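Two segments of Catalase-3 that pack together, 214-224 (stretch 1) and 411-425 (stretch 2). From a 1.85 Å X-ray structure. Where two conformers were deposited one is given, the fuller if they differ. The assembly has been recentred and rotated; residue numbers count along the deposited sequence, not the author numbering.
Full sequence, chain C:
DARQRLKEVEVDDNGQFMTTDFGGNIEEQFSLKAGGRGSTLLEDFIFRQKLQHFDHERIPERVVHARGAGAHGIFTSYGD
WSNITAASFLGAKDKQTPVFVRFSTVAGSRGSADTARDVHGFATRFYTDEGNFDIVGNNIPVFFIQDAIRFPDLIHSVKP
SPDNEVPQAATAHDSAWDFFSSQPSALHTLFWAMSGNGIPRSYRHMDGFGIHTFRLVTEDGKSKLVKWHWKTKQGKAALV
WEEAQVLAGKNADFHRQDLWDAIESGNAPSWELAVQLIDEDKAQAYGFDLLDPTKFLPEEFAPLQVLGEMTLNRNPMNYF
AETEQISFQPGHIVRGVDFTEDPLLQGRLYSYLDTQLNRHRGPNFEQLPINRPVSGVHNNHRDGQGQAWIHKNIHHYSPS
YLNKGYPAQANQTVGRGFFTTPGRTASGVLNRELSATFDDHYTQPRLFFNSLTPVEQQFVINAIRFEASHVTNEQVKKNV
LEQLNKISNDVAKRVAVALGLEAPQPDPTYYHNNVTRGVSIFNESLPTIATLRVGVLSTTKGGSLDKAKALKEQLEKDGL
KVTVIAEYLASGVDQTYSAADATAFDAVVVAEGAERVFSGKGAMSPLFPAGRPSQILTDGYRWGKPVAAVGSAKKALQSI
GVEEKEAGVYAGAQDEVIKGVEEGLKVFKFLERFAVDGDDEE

Stretch 1 (214-224) FRLVTEDGKSK
Stretch 2 411-425: NQTVGRGFFTTPGRT

Stretch 1 is a β-hairpin. Its strands, 214-217 and 223-224, are paired by L216 N to K224 O (2.9 Å) and K224 N to L216 O (3.0 Å), and T218 N to K222 O (2.9 Å) closes the loop. A type I turn runs from T218 to G221, with E219 at phi/psi -51/-38° and D220 at -84/-3°. D220 (chi1 p) braces it from within: its OD1 accepts from T218 OG1 at 2.5 Å and from K222 N at 2.9 Å. Stretch 2 has no regular helix or strand, although a type I turn spans T421 to R424, closed by R424 N to T421 O at 3.2 Å. In register, the CA of E219 lies 7.5 Å from the CA of Q412, and the CA of G221 6.1 Å from the CA of P422. The contact buries 487 Å², both sides summed.

Two direct hydrogen bonds cross the contact, both received by E219. Its CA-to-CB bond points away, but an m,m rotamer brings the carboxylate back, so that OE2 meets R416 NH1 at 2.8 Å in a salt bridge. The N-H...O angle is 173°, and OE2 lies near the guanidinium plane, at its edge. R416, at phi/psi 49/48°, reaches over with chi1-chi3 m, t, p. Q412 is extended (t,t), and its NE2 donates to E219 O at 3.1 Å and 164°; an amide side chain suits a backbone carbonyl left free by the turn.

Water adds two links. Water 1 donates to E219 O (2.9 Å) and weakly to Q412 O (3.5 Å); water 2 donates to G221 O (2.6 Å) and accepts weakly from G423 N (3.2 Å).

The apolar packing centres on F419 (chi1 p, chi2 -81°). Its CE2 lies 3.7 Å from CG1 of V217 (chi1 t), while the ring edge faces G221 CA, 4.0 Å from CE2, and T218 O, 3.6 Å from CZ. T421 (chi1 m) is buried and points toward the hairpin: its OG1 is 3.5 Å from V217 CG2 and its CG2 3.5 Å from OG of S223 (chi1 p). P422 CD approaches G221 O at 3.6 Å. Glycine fits at 221, where phi/psi of 99/-1° would jam a CB against the preceding carbonyl and place it 2.7 Å from P422 CG.

R215 (m,t,t) and R424 (m,t,p) point toward each other's stretch. R215 NH1 and R424 NE are 3.2 Å apart, but both are donors and form no hydrogen bond; each is satisfied elsewhere in the structure. R424 CD lies over one face of the R215 guanidinium.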

# COMPACT_ATOMS: atom_id res chain seq x y z
N PHE C 214 -26.52 4.71 22.96
CA PHE C 214 -25.25 4.49 23.64
C PHE C 214 -25.51 4.48 25.13
O PHE C 214 -26.67 4.46 25.56
CB PHE C 214 -24.24 5.57 23.26
CG PHE C 214 -23.75 5.49 21.84
CD1 PHE C 214 -24.48 6.07 20.81
CD2 PHE C 214 -22.58 4.82 21.52
CE1 PHE C 214 -24.05 6.00 19.50
CE2 PHE C 214 -22.12 4.75 20.20
CZ PHE C 214 -22.87 5.33 19.19
N ARG C 215 -24.45 4.48 25.93
CA ARG C 215 -24.59 4.61 27.38
C ARG C 215 -23.74 5.75 27.91
O ARG C 215 -22.58 5.92 27.52
CB ARG C 215 -24.18 3.31 28.09
CG ARG C 215 -25.19 2.18 27.95
CD ARG C 215 -24.67 0.87 28.54
NE ARG C 215 -25.79 -0.04 28.81
CZ ARG C 215 -26.02 -1.17 28.14
NH1 ARG C 215 -25.19 -1.55 27.18
NH2 ARG C 215 -27.08 -1.91 28.45
N LEU C 216 -24.33 6.54 28.81
CA LEU C 216 -23.54 7.46 29.63
C LEU C 216 -23.27 6.75 30.94
O LEU C 216 -24.16 6.09 31.48
CB LEU C 216 -24.28 8.78 29.86
CG LEU C 216 -24.57 9.63 28.63
CD1 LEU C 216 -25.20 10.96 29.05
CD2 LEU C 216 -23.28 9.86 27.83
N VAL C 217 -22.04 6.86 31.43
CA VAL C 217 -21.61 6.14 32.62
C VAL C 217 -20.92 7.10 33.57
O VAL C 217 -20.01 7.84 33.17
CB VAL C 217 -20.64 5.00 32.25
CG1 VAL C 217 -20.29 4.17 33.50
CG2 VAL C 217 -21.27 4.12 31.18
N THR C 218 -21.38 7.14 34.82
CA THR C 218 -20.78 8.03 35.81
C THR C 218 -19.56 7.36 36.45
O THR C 218 -19.33 6.18 36.24
CB THR C 218 -21.78 8.38 36.94
OG1 THR C 218 -22.22 7.18 37.57
CG2 THR C 218 -22.98 9.13 36.40
N GLU C 219 -18.81 8.12 37.25
CA GLU C 219 -17.61 7.61 37.92
C GLU C 219 -17.85 6.31 38.69
O GLU C 219 -16.99 5.43 38.71
CB GLU C 219 -17.05 8.64 38.90
CG GLU C 219 -16.75 10.00 38.31
CD GLU C 219 -15.68 9.96 37.24
OE1 GLU C 219 -15.05 8.90 37.05
OE2 GLU C 219 -15.47 11.01 36.58
N ASP C 220 -19.01 6.19 39.34
CA ASP C 220 -19.29 5.04 40.18
C ASP C 220 -19.80 3.85 39.38
O ASP C 220 -20.04 2.76 39.91
CB ASP C 220 -20.26 5.41 41.31
CG ASP C 220 -21.66 5.68 40.79
OD1 ASP C 220 -21.86 5.65 39.56
OD2 ASP C 220 -22.56 5.93 41.62
N GLY C 221 -19.98 4.07 38.08
CA GLY C 221 -20.37 2.99 37.20
C GLY C 221 -21.85 2.93 36.85
O GLY C 221 -22.25 2.06 36.11
N LYS C 222 -22.65 3.85 37.39
CA LYS C 222 -24.07 3.92 37.04
C LYS C 222 -24.25 4.39 35.59
O LYS C 222 -23.57 5.31 35.14
CB LYS C 222 -24.84 4.86 37.98
CG LYS C 222 -24.74 4.47 39.45
CD LYS C 222 -24.91 2.96 39.64
CE LYS C 222 -23.90 2.40 40.64
NZ LYS C 222 -23.89 0.91 40.66
N SER C 223 -25.18 3.76 34.88
CA SER C 223 -25.37 4.09 33.47
C SER C 223 -26.80 4.51 33.15
O SER C 223 -27.74 4.15 33.85
CB SER C 223 -24.98 2.91 32.58
OG SER C 223 -25.80 1.78 32.83
N LYS C 224 -26.94 5.28 32.08
CA LYS C 224 -28.23 5.55 31.48
C LYS C 224 -28.06 5.30 30.00
O LYS C 224 -26.96 5.47 29.47
CB LYS C 224 -28.62 7.00 31.71
CG LYS C 224 -28.82 7.35 33.19
CD LYS C 224 -29.32 8.77 33.35
CE LYS C 224 -29.59 9.08 34.82
NZ LYS C 224 -30.42 8.01 35.45
N ASN C 411 -7.60 2.20 34.80
CA ASN C 411 -8.91 1.56 34.82
C ASN C 411 -9.93 2.45 35.53
O ASN C 411 -9.71 3.65 35.69
CB ASN C 411 -8.81 0.21 35.52
CG ASN C 411 -8.19 0.32 36.90
OD1 ASN C 411 -8.46 1.27 37.65
ND2 ASN C 411 -7.34 -0.64 37.24
N GLN C 412 -11.04 1.87 35.98
CA GLN C 412 -12.08 2.66 36.62
C GLN C 412 -11.55 3.48 37.79
O GLN C 412 -11.84 4.67 37.92
CB GLN C 412 -13.24 1.78 37.08
CG GLN C 412 -14.43 2.60 37.56
CD GLN C 412 -15.59 1.75 38.01
OE1 GLN C 412 -15.59 0.53 37.83
NE2 GLN C 412 -16.60 2.38 38.60
N THR C 413 -10.74 2.85 38.64
CA THR C 413 -10.34 3.49 39.88
C THR C 413 -8.94 4.12 39.84
O THR C 413 -8.60 4.94 40.69
CB THR C 413 -10.45 2.51 41.07
OG1 THR C 413 -9.53 1.42 40.89
CG2 THR C 413 -11.86 1.96 41.17
N VAL C 414 -8.14 3.73 38.85
CA VAL C 414 -6.78 4.25 38.70
C VAL C 414 -6.57 4.92 37.35
O VAL C 414 -6.88 4.35 36.30
CB VAL C 414 -5.74 3.12 38.85
CG1 VAL C 414 -4.33 3.67 38.65
CG2 VAL C 414 -5.88 2.46 40.22
N GLY C 415 -6.03 6.14 37.38
CA GLY C 415 -5.62 6.83 36.16
C GLY C 415 -6.73 7.18 35.19
O GLY C 415 -6.46 7.39 34.01
N ARG C 416 -7.96 7.24 35.67
CA ARG C 416 -9.10 7.62 34.84
C ARG C 416 -9.14 6.85 33.53
O ARG C 416 -9.34 7.41 32.45
CB ARG C 416 -9.12 9.13 34.60
CG ARG C 416 -9.53 9.93 35.84
CD ARG C 416 -9.88 11.38 35.52
NE ARG C 416 -10.98 11.51 34.56
CZ ARG C 416 -12.28 11.38 34.86
NH1 ARG C 416 -12.67 11.09 36.09
NH2 ARG C 416 -13.20 11.52 33.90
N GLY C 417 -8.98 5.53 33.63
CA GLY C 417 -9.01 4.70 32.45
C GLY C 417 -10.43 4.49 31.96
O GLY C 417 -11.39 4.73 32.69
N PHE C 418 -10.56 4.06 30.71
CA PHE C 418 -11.85 3.65 30.20
C PHE C 418 -12.32 2.43 30.99
O PHE C 418 -11.51 1.64 31.47
CB PHE C 418 -11.76 3.27 28.72
CG PHE C 418 -13.04 2.75 28.16
CD1 PHE C 418 -14.01 3.63 27.68
CD2 PHE C 418 -13.31 1.38 28.14
CE1 PHE C 418 -15.22 3.14 27.19
CE2 PHE C 418 -14.50 0.89 27.64
CZ PHE C 418 -15.46 1.79 27.15
N PHE C 419 -13.63 2.27 31.12
CA PHE C 419 -14.15 1.03 31.67
C PHE C 419 -15.51 0.71 31.06
O PHE C 419 -16.32 1.61 30.82
CB PHE C 419 -14.20 1.03 33.21
CG PHE C 419 -15.09 2.09 33.80
CD1 PHE C 419 -14.66 3.40 33.94
CD2 PHE C 419 -16.36 1.76 34.26
CE1 PHE C 419 -15.47 4.37 34.49
CE2 PHE C 419 -17.19 2.73 34.83
CZ PHE C 419 -16.74 4.03 34.94
N THR C 420 -15.71 -0.56 30.78
CA THR C 420 -17.00 -1.02 30.27
C THR C 420 -18.02 -0.93 31.42
O THR C 420 -17.66 -1.17 32.57
CB THR C 420 -16.88 -2.45 29.73
OG1 THR C 420 -16.12 -2.44 28.51
CG2 THR C 420 -18.24 -3.05 29.46
N THR C 421 -19.26 -0.58 31.10
CA THR C 421 -20.31 -0.47 32.12
C THR C 421 -20.31 -1.71 33.00
O THR C 421 -20.55 -2.82 32.52
CB THR C 421 -21.71 -0.33 31.50
OG1 THR C 421 -21.69 0.69 30.49
CG2 THR C 421 -22.73 0.04 32.58
N PRO C 422 -20.04 -1.53 34.30
CA PRO C 422 -19.85 -2.70 35.16
C PRO C 422 -21.09 -3.61 35.26
O PRO C 422 -20.94 -4.82 35.49
CB PRO C 422 -19.49 -2.09 36.53
CG PRO C 422 -19.82 -0.64 36.44
CD PRO C 422 -19.77 -0.25 35.00
N GLY C 423 -22.28 -3.07 35.09
CA GLY C 423 -23.47 -3.89 35.21
C GLY C 423 -23.81 -4.79 34.03
O GLY C 423 -24.67 -5.67 34.14
N ARG C 424 -23.12 -4.61 32.91
CA ARG C 424 -23.46 -5.33 31.69
C ARG C 424 -23.20 -6.83 31.80
O ARG C 424 -22.16 -7.25 32.30
CB ARG C 424 -22.75 -4.73 30.48
CG ARG C 424 -23.29 -3.36 30.09
CD ARG C 424 -22.52 -2.76 28.94
NE ARG C 424 -22.68 -3.51 27.69
CZ ARG C 424 -21.85 -3.38 26.66
NH1 ARG C 424 -20.82 -2.55 26.75
NH2 ARG C 424 -22.04 -4.08 25.54
N THR C 425 -24.15 -7.61 31.31
CA THR C 425 -24.05 -9.07 31.36
C THR C 425 -24.41 -9.68 30.01
O THR C 425 -25.10 -9.07 29.20
CB THR C 425 -25.03 -9.65 32.38
OG1 THR C 425 -26.37 -9.35 31.96
CG2 THR C 425 -24.78 -9.06 33.76
O HOH W 1 -14.40 6.00 39.83
O HOH W 2 -23.43 -0.26 35.98